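C381 turret protein (Sulfolobus turreted icosahedral virus, PDB 4IND) is a turret protein of the virus, probably forming part of the turrets on its capsid as an assembly of five subunits, each with three jelly-roll domains. Local coordinates at residues G167-R172 with F255-E260. Residues are numbered along the deposited sequence; the frame is centred on the assembly and turned at random.
Sequences GYISFR and FGLEVE. With 2HP (dihydrogenphosphate ion), chain Y; 2HP (dihydrogenphosphate ion), chain U.
Ile-169 and Phe-171 on strand 168-172 face Leu-257 across the interior of a β-sandwich, with Phe-255 and Val-259 completing the row on strand 253-262. The two short strand segments run nearly parallel, at 16°, with their axes 11.1 Å apart, a sheet-to-sheet spacing bridged by apolar side chains, most of them meeting tip to tip. Ile-169 divides its contacts between two branches. Its CG1 stands anti to the carbonyl carbon (chi1 -55°) and, with chi2 extended, carries CD1 to the edge of the Phe-255 ring, 4.2 Å from CE1. Its CG2, anti to the backbone N, meets CD2 of Leu-257 at 4.2 Å. The Phe-171 side chain takes the crowded position between backbone N and carbonyl carbon (chi1 41°), which sends the far end of the ring across the core. There CZ lies 4.0 Å from CG2 of Val-259, and CE2 lies 4.4 Å from CD2 of Leu-257, both methyls approaching the ring obliquely. Leu-257 CD2 is thus shared by Ile-169 and Phe-171. Phe-241 and Val-239 of neighbouring strand 238-243 flank these two residues, while Met-182 packs on Leu-257 and Phe-255.

Arg-172 and Glu-258 lie on the faces turned away from this core. Arg-172 bends at chi3 and gives NH2 to O1 of one dihydrogenphosphate (3.2 Å), in the guanidinium plane, while NH1 forms a salt bridge with Glu-125. Glu-258, extended beyond CG, brings OE1 within 2.7 Å of O4 of a second dihydrogenphosphate; Arg-154 and Lys-181 also hydrogen-bond this ion. Two facing antiparallel sheets closed over an apolar core are the β-sandwich arrangement of a jelly roll, here the second, galactose-binding-like domain of the turret protein.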
loop_
_atom_site.group_PDB
_atom_site.type_symbol
_atom_site.label_atom_id
_atom_site.label_comp_id
_atom_site.label_asym_id
_atom_site.label_seq_id
_atom_site.Cartn_x
_atom_site.Cartn_y
_atom_site.Cartn_z
ATOM N N GLY A 167 -4.911 -29.347 22.569
ATOM C CA GLY A 167 -5.723 -28.353 21.892
ATOM C C GLY A 167 -4.966 -27.802 20.691
ATOM O O GLY A 167 -3.727 -27.853 20.633
ATOM N N TYR A 168 -5.714 -27.265 19.736
ATOM C CA TYR A 168 -5.132 -26.706 18.526
ATOM C C TYR A 168 -5.850 -25.439 18.165
ATOM O O TYR A 168 -7.049 -25.315 18.390
ATOM C CB TYR A 168 -5.307 -27.684 17.353
ATOM C CG TYR A 168 -4.614 -29.009 17.531
ATOM C CD1 TYR A 168 -3.262 -29.146 17.293
ATOM C CD2 TYR A 168 -5.329 -30.129 17.939
ATOM C CE1 TYR A 168 -2.629 -30.361 17.462
ATOM C CE2 TYR A 168 -4.711 -31.347 18.105
ATOM C CZ TYR A 168 -3.358 -31.454 17.870
ATOM O OH TYR A 168 -2.734 -32.663 18.032
ATOM N N ILE A 169 -5.113 -24.501 17.581
ATOM C CA ILE A 169 -5.728 -23.357 16.925
ATOM C C ILE A 169 -5.007 -23.220 15.584
ATOM O O ILE A 169 -3.794 -23.244 15.536
ATOM C CB ILE A 169 -5.561 -22.071 17.744
ATOM C CG1 ILE A 169 -6.112 -22.273 19.157
ATOM C CG2 ILE A 169 -6.272 -20.897 17.053
ATOM C CD1 ILE A 169 -5.971 -21.059 20.068
ATOM N N SER A 170 -5.755 -23.141 14.489
ATOM C CA SER A 170 -5.126 -22.900 13.189
ATOM C C SER A 170 -5.680 -21.624 12.582
ATOM O O SER A 170 -6.819 -21.256 12.846
ATOM C CB SER A 170 -5.406 -24.060 12.229
ATOM O OG SER A 170 -4.836 -25.256 12.706
ATOM N N PHE A 171 -4.887 -20.969 11.739
ATOM C CA PHE A 171 -5.374 -19.808 10.999
ATOM C C PHE A 171 -4.498 -19.577 9.771
ATOM O O PHE A 171 -3.374 -20.054 9.716
ATOM C CB PHE A 171 -5.451 -18.566 11.904
ATOM C CG PHE A 171 -4.285 -18.409 12.837
ATOM C CD1 PHE A 171 -3.128 -17.755 12.433
ATOM C CD2 PHE A 171 -4.348 -18.899 14.128
ATOM C CE1 PHE A 171 -2.048 -17.607 13.295
ATOM C CE2 PHE A 171 -3.273 -18.752 14.999
ATOM C CZ PHE A 171 -2.119 -18.106 14.583
ATOM N N ARG A 172 -5.033 -18.880 8.777
ATOM C CA ARG A 172 -4.281 -18.570 7.559
ATOM C C ARG A 172 -3.772 -17.150 7.666
ATOM O O ARG A 172 -4.526 -16.251 8.023
ATOM C CB ARG A 172 -5.186 -18.673 6.314
ATOM C CG ARG A 172 -4.459 -18.347 5.026
ATOM C CD ARG A 172 -5.343 -17.754 3.931
ATOM N NE ARG A 172 -5.785 -16.392 4.241
ATOM C CZ ARG A 172 -6.591 -15.691 3.442
ATOM N NH1 ARG A 172 -7.045 -16.232 2.311
ATOM N NH2 ARG A 172 -6.970 -14.460 3.767
ATOM N N PHE A 255 -5.151 -18.942 28.718
ATOM C CA PHE A 255 -4.341 -18.060 27.894
ATOM C C PHE A 255 -5.186 -17.257 26.912
ATOM O O PHE A 255 -6.349 -17.587 26.642
ATOM C CB PHE A 255 -3.234 -18.852 27.179
ATOM C CG PHE A 255 -3.751 -19.815 26.134
ATOM C CD1 PHE A 255 -3.813 -19.448 24.799
ATOM C CD2 PHE A 255 -4.159 -21.093 26.496
ATOM C CE1 PHE A 255 -4.288 -20.347 23.832
ATOM C CE2 PHE A 255 -4.631 -21.994 25.551
ATOM C CZ PHE A 255 -4.703 -21.618 24.212
ATOM N N GLY A 256 -4.584 -16.200 26.390
ATOM C CA GLY A 256 -5.203 -15.349 25.403
ATOM C C GLY A 256 -4.437 -15.520 24.109
ATOM O O GLY A 256 -3.454 -16.261 24.058
ATOM N N LEU A 257 -4.898 -14.860 23.048
ATOM C CA LEU A 257 -4.229 -14.972 21.760
ATOM C C LEU A 257 -4.336 -13.674 21.011
ATOM O O LEU A 257 -5.432 -13.169 20.758
ATOM C CB LEU A 257 -4.861 -16.090 20.921
ATOM C CG LEU A 257 -4.307 -16.194 19.490
ATOM C CD1 LEU A 257 -2.860 -16.635 19.522
ATOM C CD2 LEU A 257 -5.160 -17.186 18.656
ATOM N N GLU A 258 -3.184 -13.155 20.627
ATOM C CA GLU A 258 -3.108 -11.909 19.887
ATOM C C GLU A 258 -2.228 -12.210 18.679
ATOM O O GLU A 258 -1.096 -12.694 18.814
ATOM C CB GLU A 258 -2.527 -10.842 20.839
ATOM C CG GLU A 258 -2.325 -9.431 20.311
ATOM C CD GLU A 258 -1.785 -8.507 21.416
ATOM O OE1 GLU A 258 -2.490 -8.360 22.443
ATOM O OE2 GLU A 258 -0.654 -7.957 21.274
ATOM N N VAL A 259 -2.765 -11.981 17.483
ATOM C CA VAL A 259 -1.999 -12.146 16.245
ATOM C C VAL A 259 -2.111 -10.858 15.465
ATOM O O VAL A 259 -3.216 -10.426 15.148
ATOM C CB VAL A 259 -2.578 -13.289 15.379
ATOM C CG1 VAL A 259 -1.682 -13.540 14.161
ATOM C CG2 VAL A 259 -2.742 -14.551 16.209
ATOM N N GLU A 260 -0.980 -10.241 15.153
ATOM C CA GLU A 260 -0.985 -8.903 14.579
ATOM C C GLU A 260 0.184 -8.718 13.634
ATOM O O GLU A 260 1.282 -9.245 13.873
ATOM C CB GLU A 260 -0.913 -7.862 15.705
ATOM C CG GLU A 260 0.264 -8.099 16.619
ATOM C CD GLU A 260 0.011 -7.672 18.057
ATOM O OE1 GLU A 260 -0.960 -6.928 18.319
ATOM O OE2 GLU A 260 0.795 -8.083 18.935
HETATM P P 2HP Y . -0.968 -4.735 23.462
HETATM O O1 2HP Y . 0.435 -4.299 23.981
HETATM O O2 2HP Y . -1.222 -4.212 22.083
HETATM O O3 2HP Y . -2.054 -4.087 24.249
HETATM O O4 2HP Y . -1.061 -6.286 23.501
HETATM P P 2HP U . -8.205 -11.834 6.383
HETATM O O1 2HP U . -6.811 -12.384 6.217
HETATM O O2 2HP U . -8.983 -12.780 5.522
HETATM O O3 2HP U . -8.240 -10.373 5.833
HETATM O O4 2HP U . -8.762 -11.926 7.838
#